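Local structure of CRISPR system CMR subunit Cmr7 1 (Sulfolobus solfataricus, 2X5Q) at residues A[35-40]-A[87-92]; A[141-146]-A[185-190]; A[137-142]-A[191-196]. The protein is a subunit, possibly homodimeric, of the CMR ribonucleoprotein complex, which carries CRISPR RNA in the antiviral defence of this archaeon. All blocks are in the same frame, centred on the assembly; numbering follows the deposited sequence.

Interaction 1 of 3, residues A[35-40]-A[87-92]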
ATOM      1  N   SER A  35     -12.794 -10.444 -13.953  1.00 31.54           N
ATOM      2  CA  SER A  35     -12.324 -11.373 -14.979  1.00 32.69           C
ATOM      3  C   SER A  35     -11.160 -10.757 -15.754  1.00 31.89           C
ATOM      4  O   SER A  35     -11.193  -9.581 -16.133  1.00 31.93           O
ATOM      5  CB  SER A  35     -13.437 -11.754 -15.947  1.00 34.92           C
ATOM      6  OG  SER A  35     -14.407 -12.539 -15.294  1.00 37.63           O
ATOM      7  N   ILE A  36     -10.153 -11.587 -15.994  1.00 31.75           N
ATOM      8  CA  ILE A  36      -8.917 -11.196 -16.652  1.00 31.40           C
ATOM      9  C   ILE A  36      -8.782 -11.978 -17.964  1.00 32.85           C
ATOM     10  O   ILE A  36      -9.163 -13.138 -18.040  1.00 34.26           O
ATOM     11  CB  ILE A  36      -7.730 -11.457 -15.697  1.00 29.92           C
ATOM     12  CG1 ILE A  36      -7.693 -10.353 -14.635  1.00 29.60           C
ATOM     13  CG2 ILE A  36      -6.391 -11.541 -16.445  1.00 29.85           C
ATOM     14  CD1 ILE A  36      -6.605 -10.536 -13.585  1.00 28.38           C
ATOM     15  N   GLU A  37      -8.306 -11.309 -19.006  1.00 33.19           N
ATOM     16  CA  GLU A  37      -7.958 -11.949 -20.264  1.00 34.19           C
ATOM     17  C   GLU A  37      -6.444 -11.923 -20.360  1.00 33.07           C
ATOM     18  O   GLU A  37      -5.811 -10.987 -19.893  1.00 32.71           O
ATOM     19  CB  GLU A  37      -8.565 -11.175 -21.430  1.00 36.22           C
ATOM     20  CG  GLU A  37      -8.383 -11.834 -22.787  1.00 38.03           C
ATOM     21  CD  GLU A  37      -8.867 -10.976 -23.947  1.00 40.09           C
ATOM     22  OE1 GLU A  37      -8.406  -9.822 -24.088  1.00 41.12           O
ATOM     23  OE2 GLU A  37      -9.685 -11.478 -24.741  1.00 43.54           O
ATOM     24  N   TYR A  38      -5.850 -12.953 -20.932  1.00 33.43           N
ATOM     25  CA  TYR A  38      -4.413 -12.934 -21.173  1.00 32.02           C
ATOM     26  C   TYR A  38      -4.142 -13.136 -22.659  1.00 33.47           C
ATOM     27  O   TYR A  38      -4.956 -13.709 -23.408  1.00 33.88           O
ATOM     28  CB  TYR A  38      -3.694 -13.969 -20.322  1.00 30.73           C
ATOM     29  CG  TYR A  38      -4.092 -15.364 -20.671  1.00 31.72           C
ATOM     30  CD1 TYR A  38      -3.439 -16.045 -21.688  1.00 32.96           C
ATOM     31  CD2 TYR A  38      -5.154 -15.997 -20.017  1.00 31.69           C
ATOM     32  CE1 TYR A  38      -3.811 -17.309 -22.041  1.00 34.28           C
ATOM     33  CE2 TYR A  38      -5.545 -17.279 -20.379  1.00 33.64           C
ATOM     34  CZ  TYR A  38      -4.862 -17.923 -21.392  1.00 34.01           C
ATOM     35  OH  TYR A  38      -5.207 -19.180 -21.779  1.00 36.79           O
ATOM     36  N   ASN A  39      -3.000 -12.625 -23.084  1.00 33.03           N
ATOM     37  CA  ASN A  39      -2.608 -12.721 -24.472  1.00 34.80           C
ATOM     38  C   ASN A  39      -1.818 -14.018 -24.620  1.00 34.74           C
ATOM     39  O   ASN A  39      -0.750 -14.173 -24.025  1.00 32.15           O
ATOM     40  CB  ASN A  39      -1.799 -11.486 -24.860  1.00 34.77           C
ATOM     41  CG  ASN A  39      -2.600 -10.178 -24.693  1.00 35.43           C
ATOM     42  OD1 ASN A  39      -3.736 -10.065 -25.167  1.00 36.69           O
ATOM     43  ND2 ASN A  39      -1.996  -9.181 -24.037  1.00 33.50           N
ATOM     44  N   GLN A  40      -2.373 -14.968 -25.372  1.00 36.59           N
ATOM     45  CA  GLN A  40      -1.765 -16.293 -25.516  1.00 37.43           C
ATOM     46  C   GLN A  40      -0.342 -16.199 -26.081  1.00 37.91           C
ATOM     47  O   GLN A  40       0.518 -16.994 -25.733  1.00 37.48           O
ATOM     48  CB  GLN A  40      -2.631 -17.217 -26.399  1.00 39.50           C
ATOM     49  CG  GLN A  40      -2.257 -18.698 -26.322  1.00 40.34           C
ATOM     50  CD  GLN A  40      -2.362 -19.275 -24.912  1.00 41.40           C
ATOM     51  OE1 GLN A  40      -3.460 -19.403 -24.365  1.00 43.77           O
ATOM     52  NE2 GLN A  40      -1.221 -19.639 -24.324  1.00 39.61           N
ATOM     53  N   SER A  87       0.917 -10.845 -19.699  1.00 26.09           N
ATOM     54  CA  SER A  87       0.395  -9.940 -20.720  1.00 27.67           C
ATOM     55  C   SER A  87      -1.102 -10.157 -20.904  1.00 28.26           C
ATOM     56  O   SER A  87      -1.563 -11.262 -21.231  1.00 28.01           O
ATOM     57  CB  SER A  87       1.118 -10.106 -22.054  1.00 28.68           C
ATOM     58  OG  SER A  87       0.437  -9.381 -23.051  1.00 29.77           O
ATOM     59  N   GLY A  88      -1.854  -9.084 -20.715  1.00 28.73           N
ATOM     60  CA  GLY A  88      -3.300  -9.192 -20.681  1.00 29.99           C
ATOM     61  C   GLY A  88      -3.951  -7.971 -20.083  1.00 30.12           C
ATOM     62  O   GLY A  88      -3.321  -6.918 -19.931  1.00 29.83           O
ATOM     63  N   LYS A  89      -5.228  -8.107 -19.746  1.00 31.30           N
ATOM     64  CA  LYS A  89      -5.982  -6.982 -19.229  1.00 31.53           C
ATOM     65  C   LYS A  89      -7.184  -7.417 -18.400  1.00 31.97           C
ATOM     66  O   LYS A  89      -7.702  -8.510 -18.566  1.00 32.05           O
ATOM     67  CB  LYS A  89      -6.429  -6.095 -20.385  1.00 33.70           C
ATOM     68  CG  LYS A  89      -7.408  -6.739 -21.343  1.00 35.47           C
ATOM     69  CD  LYS A  89      -7.675  -5.846 -22.568  1.00 37.33           C
ATOM     70  CE  LYS A  89      -8.751  -4.810 -22.310  1.00 38.95           C
ATOM     71  NZ  LYS A  89      -9.159  -4.085 -23.575  1.00 40.97           N
ATOM     72  N   ILE A  90      -7.623  -6.524 -17.521  1.00 31.99           N
ATOM     73  CA  ILE A  90      -8.823  -6.728 -16.738  1.00 32.46           C
ATOM     74  C   ILE A  90     -10.007  -6.417 -17.657  1.00 34.68           C
ATOM     75  O   ILE A  90     -10.145  -5.297 -18.134  1.00 35.78           O
ATOM     76  CB  ILE A  90      -8.803  -5.841 -15.475  1.00 31.67           C
ATOM     77  CG1 ILE A  90      -7.573  -6.190 -14.630  1.00 30.45           C
ATOM     78  CG2 ILE A  90     -10.070  -6.040 -14.647  1.00 32.23           C
ATOM     79  CD1 ILE A  90      -7.268  -5.244 -13.519  1.00 28.54           C
ATOM     80  N   LEU A  91     -10.828  -7.425 -17.942  1.00 36.08           N
ATOM     81  CA  LEU A  91     -11.993  -7.268 -18.824  1.00 38.34           C
ATOM     82  C   LEU A  91     -13.248  -6.844 -18.076  1.00 39.19           C
ATOM     83  O   LEU A  91     -14.087  -6.128 -18.617  1.00 40.66           O
ATOM     84  CB  LEU A  91     -12.294  -8.560 -19.589  1.00 40.12           C
ATOM     85  CG  LEU A  91     -11.479  -8.838 -20.855  1.00 41.39           C
ATOM     86  CD1 LEU A  91     -12.161  -9.931 -21.671  1.00 45.59           C
ATOM     87  CD2 LEU A  91     -11.305  -7.598 -21.702  1.00 43.28           C
ATOM     88  N   LYS A  92     -13.381  -7.311 -16.842  1.00 37.83           N
ATOM     89  CA  LYS A  92     -14.486  -6.914 -15.992  1.00 38.83           C
ATOM     90  C   LYS A  92     -13.920  -6.636 -14.612  1.00 36.95           C
ATOM     91  O   LYS A  92     -13.113  -7.415 -14.092  1.00 34.38           O
ATOM     92  CB  LYS A  92     -15.561  -8.010 -15.939  1.00 39.83           C
ATOM     93  CG  LYS A  92     -16.678  -7.710 -14.990  1.00 40.46           C
ATOM     94  CD  LYS A  92     -17.680  -8.843 -14.917  1.00 42.39           C
ATOM     95  CE  LYS A  92     -17.188  -9.964 -14.031  1.00 38.96           C
ATOM     96  NZ  LYS A  92     -18.194 -11.049 -13.944  1.00 39.40           N
TER
HETATM   97  O   HOH W   1     -15.995 -12.685 -13.101  1.00 70.32           O
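Ser35 to Tyr38 pair antiparallel with Gly88 to Lys92, the axes of strands 35-38 and 88-90 approaching to 4.6 Å, and a classic beta bulge sets Leu91 and Lys92 together opposite Ser35. At the bulge Ser35 O accepts two bonds, from Leu91 N at 2.8 Å and from Lys92 N at 3.2 Å, while Ser35 N returns one to Lys92 O. Beyond it Glu37 and Lys89 form a regular hydrogen-bonded pair.

Ile36 and Ile90 lie on one face, where their CG1 atoms meet at 4.2 Å as the side chains cross obliquely; both also rest on Val12 of strand 11-15, which belongs to another sheet. On the other face the extra residue of the bulge lays Leu91 against Glu37, with Leu91 CG 3.8 Å from Glu37 CB. Glu37 runs on extended past CG, its CD passing Leu91 CD1. Ser35 OG and Lys92 NZ share a water, and the ammonium also reaches Ser32 O. Gly88 faces Tyr38, CA to CA 3.9 Å, where Glu37 O and Tyr38 CA fill the room a CB would need.

Where the strand ends, Asn39 N bonds to Ser87 O, and Asn39 ND2 points in its amide plane at Ser87 OG, 2.6 Å away and nearly straight at 175°. Ser87 OG is also bonded to Glu9. The two faces thus differ in chemistry: aliphatic contact joins this edge of the four-stranded antiparallel sheet to strand 11-15, whereas the opposite face mixes Ser35, Glu37, Lys89 and Lys92 with the apolar side chain of Leu91, its lysines exposed.

Interaction 2 of 3, residues A[141-146]-A[185-190]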
ATOM      1  N   THR A 141      -9.253 -10.027   8.346  1.00 33.00           N
ATOM      2  CA  THR A 141      -8.311 -10.503   7.348  1.00 32.34           C
ATOM      3  C   THR A 141      -7.658 -11.764   7.901  1.00 33.18           C
ATOM      4  O   THR A 141      -7.298 -11.823   9.088  1.00 34.37           O
ATOM      5  CB  THR A 141      -7.266  -9.432   7.008  1.00 31.60           C
ATOM      6  OG1 THR A 141      -6.397  -9.221   8.138  1.00 35.60           O
ATOM      7  CG2 THR A 141      -7.964  -8.136   6.668  1.00 29.91           C
ATOM      8  N   SER A 142      -7.528 -12.776   7.052  1.00 32.32           N
ATOM      9  CA  SER A 142      -7.063 -14.073   7.486  1.00 33.65           C
ATOM     10  C   SER A 142      -6.034 -14.589   6.533  1.00 32.59           C
ATOM     11  O   SER A 142      -6.165 -14.419   5.331  1.00 30.56           O
ATOM     12  CB  SER A 142      -8.226 -15.064   7.522  1.00 34.68           C
ATOM     13  OG  SER A 142      -9.281 -14.522   8.273  1.00 37.47           O
ATOM     14  N   PHE A 143      -5.031 -15.247   7.096  1.00 33.21           N
ATOM     15  CA  PHE A 143      -4.022 -15.923   6.329  1.00 33.06           C
ATOM     16  C   PHE A 143      -4.623 -17.191   5.720  1.00 33.25           C
ATOM     17  O   PHE A 143      -5.230 -18.002   6.422  1.00 33.91           O
ATOM     18  CB  PHE A 143      -2.841 -16.267   7.238  1.00 34.32           C
ATOM     19  CG  PHE A 143      -1.788 -17.096   6.566  1.00 34.70           C
ATOM     20  CD1 PHE A 143      -0.815 -16.499   5.786  1.00 33.28           C
ATOM     21  CD2 PHE A 143      -1.774 -18.474   6.715  1.00 36.27           C
ATOM     22  CE1 PHE A 143       0.152 -17.250   5.166  1.00 33.70           C
ATOM     23  CE2 PHE A 143      -0.804 -19.234   6.095  1.00 35.91           C
ATOM     24  CZ  PHE A 143       0.161 -18.622   5.324  1.00 34.69           C
ATOM     25  N   VAL A 144      -4.447 -17.347   4.414  1.00 32.31           N
ATOM     26  CA  VAL A 144      -4.952 -18.504   3.692  1.00 33.53           C
ATOM     27  C   VAL A 144      -3.823 -19.143   2.899  1.00 33.54           C
ATOM     28  O   VAL A 144      -2.990 -18.451   2.324  1.00 31.12           O
ATOM     29  CB  VAL A 144      -6.105 -18.111   2.744  1.00 32.72           C
ATOM     30  CG1 VAL A 144      -6.709 -19.364   2.096  1.00 33.87           C
ATOM     31  CG2 VAL A 144      -7.197 -17.330   3.524  1.00 32.67           C
ATOM     32  N   SER A 145      -3.769 -20.472   2.912  1.00 36.20           N
ATOM     33  CA  SER A 145      -2.870 -21.197   2.011  1.00 36.75           C
ATOM     34  C   SER A 145      -3.712 -21.933   0.977  1.00 37.08           C
ATOM     35  O   SER A 145      -4.911 -22.133   1.161  1.00 37.47           O
ATOM     36  CB  SER A 145      -1.986 -22.160   2.793  1.00 38.78           C
ATOM     37  OG  SER A 145      -2.764 -23.210   3.320  1.00 42.09           O
ATOM     38  N   LEU A 146      -3.093 -22.313  -0.131  1.00 37.79           N
ATOM     39  CA  LEU A 146      -3.825 -23.034  -1.176  1.00 38.50           C
ATOM     40  C   LEU A 146      -4.145 -24.455  -0.716  1.00 41.38           C
ATOM     41  O   LEU A 146      -3.265 -25.176  -0.250  1.00 42.62           O
ATOM     42  CB  LEU A 146      -3.034 -23.090  -2.482  1.00 37.40           C
ATOM     43  CG  LEU A 146      -2.970 -21.841  -3.355  1.00 35.64           C
ATOM     44  CD1 LEU A 146      -2.468 -22.223  -4.730  1.00 36.58           C
ATOM     45  CD2 LEU A 146      -4.323 -21.130  -3.462  1.00 36.02           C
ATOM     46  N   ILE A 185       4.244 -21.313  -2.544  1.00 34.03           N
ATOM     47  CA  ILE A 185       4.300 -19.861  -2.666  1.00 32.56           C
ATOM     48  C   ILE A 185       3.010 -19.130  -2.333  1.00 30.96           C
ATOM     49  O   ILE A 185       3.041 -18.127  -1.644  1.00 29.66           O
ATOM     50  CB  ILE A 185       4.715 -19.446  -4.109  1.00 31.46           C
ATOM     51  CG1 ILE A 185       6.141 -19.903  -4.399  1.00 33.12           C
ATOM     52  CG2 ILE A 185       4.605 -17.939  -4.316  1.00 30.07           C
ATOM     53  CD1 ILE A 185       6.411 -19.975  -5.882  1.00 32.15           C
ATOM     54  N   PHE A 186       1.884 -19.603  -2.854  1.00 30.58           N
ATOM     55  CA  PHE A 186       0.703 -18.743  -2.956  1.00 29.52           C
ATOM     56  C   PHE A 186      -0.210 -18.771  -1.730  1.00 30.83           C
ATOM     57  O   PHE A 186      -1.405 -19.064  -1.817  1.00 31.80           O
ATOM     58  CB  PHE A 186      -0.053 -19.040  -4.248  1.00 28.34           C
ATOM     59  CG  PHE A 186       0.685 -18.584  -5.459  1.00 26.82           C
ATOM     60  CD1 PHE A 186       0.827 -17.236  -5.721  1.00 25.26           C
ATOM     61  CD2 PHE A 186       1.303 -19.493  -6.301  1.00 27.60           C
ATOM     62  CE1 PHE A 186       1.529 -16.804  -6.831  1.00 25.85           C
ATOM     63  CE2 PHE A 186       1.999 -19.057  -7.407  1.00 26.86           C
ATOM     64  CZ  PHE A 186       2.112 -17.718  -7.669  1.00 25.78           C
ATOM     65  N   ASN A 187       0.381 -18.447  -0.589  1.00 31.37           N
ATOM     66  CA  ASN A 187      -0.372 -18.037   0.578  1.00 31.55           C
ATOM     67  C   ASN A 187      -0.796 -16.580   0.385  1.00 29.98           C
ATOM     68  O   ASN A 187      -0.144 -15.820  -0.346  1.00 29.52           O
ATOM     69  CB  ASN A 187       0.474 -18.144   1.833  1.00 33.02           C
ATOM     70  CG  ASN A 187       1.132 -19.480   1.983  1.00 35.66           C
ATOM     71  OD1 ASN A 187       0.532 -20.514   1.698  1.00 39.42           O
ATOM     72  ND2 ASN A 187       2.377 -19.477   2.451  1.00 36.08           N
ATOM     73  N   TYR A 188      -1.888 -16.197   1.030  1.00 29.37           N
ATOM     74  CA  TYR A 188      -2.438 -14.858   0.887  1.00 27.76           C
ATOM     75  C   TYR A 188      -3.361 -14.522   2.054  1.00 28.15           C
ATOM     76  O   TYR A 188      -3.702 -15.383   2.881  1.00 28.12           O
ATOM     77  CB  TYR A 188      -3.183 -14.707  -0.450  1.00 26.99           C
ATOM     78  CG  TYR A 188      -4.375 -15.646  -0.630  1.00 27.07           C
ATOM     79  CD1 TYR A 188      -5.668 -15.211  -0.402  1.00 28.36           C
ATOM     80  CD2 TYR A 188      -4.198 -16.963  -1.027  1.00 27.86           C
ATOM     81  CE1 TYR A 188      -6.771 -16.070  -0.561  1.00 28.54           C
ATOM     82  CE2 TYR A 188      -5.284 -17.825  -1.202  1.00 28.67           C
ATOM     83  CZ  TYR A 188      -6.566 -17.369  -0.964  1.00 29.23           C
ATOM     84  OH  TYR A 188      -7.635 -18.213  -1.112  1.00 29.83           O
ATOM     85  N   TYR A 189      -3.722 -13.245   2.138  1.00 27.48           N
ATOM     86  CA  TYR A 189      -4.640 -12.762   3.161  1.00 27.75           C
ATOM     87  C   TYR A 189      -5.951 -12.401   2.479  1.00 27.38           C
ATOM     88  O   TYR A 189      -5.963 -11.675   1.481  1.00 26.22           O
ATOM     89  CB  TYR A 189      -4.049 -11.558   3.900  1.00 27.58           C
ATOM     90  CG  TYR A 189      -3.002 -11.962   4.905  1.00 28.71           C
ATOM     91  CD1 TYR A 189      -3.300 -12.025   6.256  1.00 28.94           C
ATOM     92  CD2 TYR A 189      -1.710 -12.310   4.496  1.00 28.64           C
ATOM     93  CE1 TYR A 189      -2.341 -12.415   7.184  1.00 30.78           C
ATOM     94  CE2 TYR A 189      -0.747 -12.696   5.422  1.00 30.76           C
ATOM     95  CZ  TYR A 189      -1.074 -12.746   6.752  1.00 31.03           C
ATOM     96  OH  TYR A 189      -0.145 -13.136   7.657  1.00 34.31           O
ATOM     97  N   SER A 190      -7.043 -12.973   2.966  1.00 28.34           N
ATOM     98  CA  SER A 190      -8.359 -12.625   2.446  1.00 28.51           C
ATOM     99  C   SER A 190      -9.112 -11.860   3.507  1.00 28.94           C
ATOM    100  O   SER A 190      -8.920 -12.084   4.703  1.00 30.03           O
ATOM    101  CB  SER A 190      -9.147 -13.856   2.002  1.00 29.94           C
ATOM    102  OG  SER A 190      -9.692 -14.547   3.081  1.00 30.81           O
TER
HETATM  103  O   HOH W   2     -10.858 -13.280   6.555  1.00 75.72           O
HETATM  104  O   HOH W   3      -0.376 -22.112  -0.283  1.00 81.38           O
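Phe143 and Tyr189 meet through different chi1 settings: Phe143 CG stands anti to its backbone N (174°), Tyr189 CG anti to its carbonyl carbon (-77°). The edge of the Phe143 ring is turned to the face of Tyr189 in an offset edge-to-face pair, the planes at 70° and the centroids 5.6 Å apart. Phe143 CD1 lies 3.8 Å from Tyr189 CE2, and Phe143 CB sits over the tyrosine face as a CH-pi contact. The far end of the Phe143 ring reaches Asn187, its CE1 3.5 Å from Asn187 CB.

On the other side of the ribbon Val144 covers Tyr188: its CB makes a CH-pi contact 3.9 Å from the ring centroid, and CG1 leans toward the phenol oxygen. That hydroxyl is bonded to Glu66 and to Asn18 N. These pairs alternate along the antiparallel ribbon of 139-144 and 188-193, whose intervening chain is the helical region 148-185. Tyr189 is backbone-bonded to Ile64 and Tyr80 as well, and Ile191 to Ile64. Four backbone bonds hold the contact, the shortest from Val144 N to Tyr188 O at 2.6 Å.

Phe186, just past helix 172-185, is the centre of an inverse gamma turn, and its own ring packs on Leu53 and Ile56 of strand 52-60. Leu146 lies beside Phe186, pointing the same way, with CD1 4.0 Å from Phe186 CB; Leu146 CD2 comes to the edge of the Tyr188 ring. One water accepts from Leu146 N near Asn187. At the other end a second water joins Ser142 OG to Ser190 O, to which it donates at 2.9 Å.

Interaction 3 of 3, residues A[137-142]-A[191-196]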
ATOM      1  N   ARG A 137     -14.426  -1.363   8.547  1.00 33.93           N
ATOM      2  CA  ARG A 137     -15.229  -1.646   9.733  1.00 34.79           C
ATOM      3  C   ARG A 137     -15.735  -3.077   9.698  1.00 35.27           C
ATOM      4  O   ARG A 137     -16.248  -3.527   8.675  1.00 34.92           O
ATOM      5  CB  ARG A 137     -16.440  -0.724   9.798  1.00 35.62           C
ATOM      6  CG  ARG A 137     -16.118   0.689  10.285  1.00 35.94           C
ATOM      7  CD  ARG A 137     -17.339   1.572  10.184  1.00 36.17           C
ATOM      8  NE  ARG A 137     -17.830   1.626   8.810  1.00 35.11           N
ATOM      9  CZ  ARG A 137     -18.949   2.235   8.446  1.00 35.89           C
ATOM     10  NH1 ARG A 137     -19.686   2.854   9.343  1.00 36.68           N
ATOM     11  NH2 ARG A 137     -19.318   2.237   7.176  1.00 36.79           N
ATOM     12  N   ASP A 138     -15.593  -3.787  10.809  1.00 36.41           N
ATOM     13  CA  ASP A 138     -16.306  -5.046  10.990  1.00 37.90           C
ATOM     14  C   ASP A 138     -15.837  -6.122  10.005  1.00 37.68           C
ATOM     15  O   ASP A 138     -16.630  -6.943   9.536  1.00 38.41           O
ATOM     16  CB  ASP A 138     -17.811  -4.781  10.825  1.00 39.39           C
ATOM     17  CG  ASP A 138     -18.650  -5.655  11.703  1.00 42.08           C
ATOM     18  OD1 ASP A 138     -18.751  -6.858  11.388  1.00 47.92           O
ATOM     19  OD2 ASP A 138     -19.214  -5.138  12.701  1.00 48.60           O
ATOM     20  N   LYS A 139     -14.542  -6.098   9.691  1.00 36.83           N
ATOM     21  CA  LYS A 139     -13.962  -6.988   8.696  1.00 36.19           C
ATOM     22  C   LYS A 139     -12.723  -7.658   9.254  1.00 36.07           C
ATOM     23  O   LYS A 139     -11.966  -7.040  10.008  1.00 36.54           O
ATOM     24  CB  LYS A 139     -13.596  -6.214   7.441  1.00 35.42           C
ATOM     25  CG  LYS A 139     -14.814  -5.676   6.708  1.00 36.85           C
ATOM     26  CD  LYS A 139     -14.479  -5.207   5.332  1.00 36.36           C
ATOM     27  CE  LYS A 139     -15.593  -4.372   4.732  1.00 38.36           C
ATOM     28  NZ  LYS A 139     -16.814  -5.169   4.535  1.00 42.71           N
ATOM     29  N   VAL A 140     -12.526  -8.920   8.885  1.00 35.53           N
ATOM     30  CA  VAL A 140     -11.402  -9.706   9.384  1.00 35.60           C
ATOM     31  C   VAL A 140     -10.568 -10.153   8.204  1.00 33.82           C
ATOM     32  O   VAL A 140     -11.115 -10.574   7.189  1.00 32.65           O
ATOM     33  CB  VAL A 140     -11.853 -10.952  10.198  1.00 37.23           C
ATOM     34  CG1 VAL A 140     -12.828 -11.840   9.404  1.00 38.57           C
ATOM     35  CG2 VAL A 140     -10.646 -11.763  10.642  1.00 38.58           C
ATOM     36  N   THR A 141      -9.253 -10.027   8.346  1.00 33.00           N
ATOM     37  CA  THR A 141      -8.311 -10.503   7.348  1.00 32.34           C
ATOM     38  C   THR A 141      -7.658 -11.764   7.901  1.00 33.18           C
ATOM     39  O   THR A 141      -7.298 -11.823   9.088  1.00 34.37           O
ATOM     40  CB  THR A 141      -7.266  -9.432   7.008  1.00 31.60           C
ATOM     41  OG1 THR A 141      -6.397  -9.221   8.138  1.00 35.60           O
ATOM     42  CG2 THR A 141      -7.964  -8.136   6.668  1.00 29.91           C
ATOM     43  N   SER A 142      -7.528 -12.776   7.052  1.00 32.32           N
ATOM     44  CA  SER A 142      -7.063 -14.073   7.486  1.00 33.65           C
ATOM     45  C   SER A 142      -6.034 -14.589   6.533  1.00 32.59           C
ATOM     46  O   SER A 142      -6.165 -14.419   5.331  1.00 30.56           O
ATOM     47  CB  SER A 142      -8.226 -15.064   7.522  1.00 34.68           C
ATOM     48  OG  SER A 142      -9.281 -14.522   8.273  1.00 37.47           O
ATOM     49  N   ILE A 191      -9.947 -10.937   3.059  1.00 28.38           N
ATOM     50  CA  ILE A 191     -10.699 -10.073   3.946  1.00 29.38           C
ATOM     51  C   ILE A 191     -12.175 -10.394   3.779  1.00 30.75           C
ATOM     52  O   ILE A 191     -12.646 -10.623   2.662  1.00 30.90           O
ATOM     53  CB  ILE A 191     -10.375  -8.583   3.683  1.00 28.54           C
ATOM     54  CG1 ILE A 191     -11.119  -7.672   4.661  1.00 29.25           C
ATOM     55  CG2 ILE A 191     -10.640  -8.197   2.226  1.00 28.55           C
ATOM     56  CD1 ILE A 191     -10.528  -6.268   4.718  1.00 28.06           C
ATOM     57  N   LYS A 192     -12.885 -10.424   4.898  1.00 32.50           N
ATOM     58  CA  LYS A 192     -14.298 -10.778   4.927  1.00 34.37           C
ATOM     59  C   LYS A 192     -15.021  -9.926   5.970  1.00 35.20           C
ATOM     60  O   LYS A 192     -14.437  -9.561   6.998  1.00 34.31           O
ATOM     61  CB  LYS A 192     -14.450 -12.266   5.262  1.00 35.72           C
ATOM     62  CG  LYS A 192     -15.889 -12.714   5.398  1.00 38.37           C
ATOM     63  CD  LYS A 192     -16.038 -14.156   5.813  1.00 41.09           C
ATOM     64  CE  LYS A 192     -17.514 -14.470   6.088  1.00 44.89           C
ATOM     65  NZ  LYS A 192     -18.356 -14.220   4.863  1.00 46.87           N
ATOM     66  N   SER A 193     -16.289  -9.613   5.705  1.00 36.08           N
ATOM     67  CA  SER A 193     -17.109  -8.904   6.678  1.00 37.17           C
ATOM     68  C   SER A 193     -17.703  -9.904   7.665  1.00 38.50           C
ATOM     69  O   SER A 193     -18.146 -10.985   7.281  1.00 39.40           O
ATOM     70  CB  SER A 193     -18.214  -8.101   5.997  1.00 37.70           C
ATOM     71  OG  SER A 193     -19.006  -8.943   5.193  1.00 40.26           O
ATOM     72  N   LEU A 194     -17.689  -9.533   8.938  1.00 38.75           N
ATOM     73  CA  LEU A 194     -18.174 -10.401  10.011  1.00 41.13           C
ATOM     74  C   LEU A 194     -19.688 -10.378  10.197  1.00 43.20           C
ATOM     75  O   LEU A 194     -20.263 -11.307  10.789  1.00 45.16           O
ATOM     76  CB  LEU A 194     -17.508  -9.995  11.329  1.00 40.75           C
ATOM     77  CG  LEU A 194     -16.001 -10.231  11.375  1.00 39.15           C
ATOM     78  CD1 LEU A 194     -15.343  -9.409  12.463  1.00 38.62           C
ATOM     79  CD2 LEU A 194     -15.720 -11.709  11.580  1.00 40.69           C
ATOM     80  N   LYS A 195     -20.338  -9.308   9.746  1.00 43.32           N
ATOM     81  CA  LYS A 195     -21.765  -9.099  10.058  1.00 45.94           C
ATOM     82  C   LYS A 195     -22.655  -8.995   8.824  1.00 46.67           C
ATOM     83  O   LYS A 195     -23.868  -8.801   8.927  1.00 48.40           O
ATOM     84  CB  LYS A 195     -21.925  -7.855  10.941  1.00 45.86           C
ATOM     85  CG  LYS A 195     -21.804  -8.113  12.453  1.00 46.94           C
ATOM     86  CD  LYS A 195     -22.481  -6.985  13.230  1.00 48.47           C
ATOM     87  CE  LYS A 195     -22.574  -7.237  14.743  1.00 50.67           C
ATOM     88  NZ  LYS A 195     -21.340  -6.780  15.475  1.00 50.40           N
ATOM     89  N   SER A 196     -22.047  -9.156   7.661  1.00 46.20           N
ATOM     90  CA  SER A 196     -22.737  -9.016   6.396  1.00 47.20           C
ATOM     91  C   SER A 196     -22.157 -10.017   5.403  1.00 46.97           C
ATOM     92  O   SER A 196     -20.988 -10.402   5.513  1.00 44.92           O
ATOM     93  CB  SER A 196     -22.569  -7.585   5.878  1.00 46.36           C
ATOM     94  OG  SER A 196     -23.043  -7.465   4.548  1.00 47.32           O
TER
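Val140 and Leu194 cross at about a right angle on one face of the ribbon, Val140 CG1 touching Leu194 CD2 at 3.6 Å. The valine puts CG1 between its backbone N and carbonyl carbon (chi1 54°), on the side where the leucine methyl lies. On the other face Ile191 fits between Thr141 and Lys139. Its CD1 is 3.7 Å from Thr141 CG2, with the two side chains oblique to each other, and its CG1 touches Lys139 CB at 4.0 Å. Lys139 then stretches on past Ser193 and bends at chi4, which brings NZ to 3.6 Å from Ser193 CB.

Asp138 and Lys195 also cross at about a right angle, at the end of the ribbon. Asp138 OD1 lies against Lys195 CB, and the lysine chain runs past the carboxylate until NZ stands 3.9 Å from Asp138 OD2, a long salt bridge that would add only modest attraction. The firmer link here is backbone: Leu194 N to Asp138 O at 2.9 Å and almost straight, 177°.

Val140 and Lys192 form the hydrogen-bonded pair between Lys139-Ser193 and Thr141-Ile191, and Lys192 NZ turns to Asn197. Nearby, Arg137 packs on Ile99 of the second subunit. A hydrogen-bonded pair between two non-hydrogen-bonded ones, with side chains on alternating faces, is the pattern of an antiparallel ribbon, here the outer end of strands 139-144 and 188-193.

Interactions 2 and 3 are successive lengths of one antiparallel ribbon, strands 139-144 and 188-193, sharing Thr141 and Ser142, with centres 15 Å apart. Interaction 1 joins strands of another sheet, on the opposite side of the chain's centre from interaction 2; their nearest atoms are about 12 Å apart. Interactions 1 and 2, each centred about 12 Å from the middle of the chain, are partly buried, whereas interaction 3 lies about 22 Å out, at the surface. Chemistry follows place: interaction 1 relies on a bulge and aliphatic contact, interaction 2 on aromatic rings against the body of the chain, with Phe186 at the end of helix 172-185, and interaction 3 on aliphatic crossings and loosely paired charges.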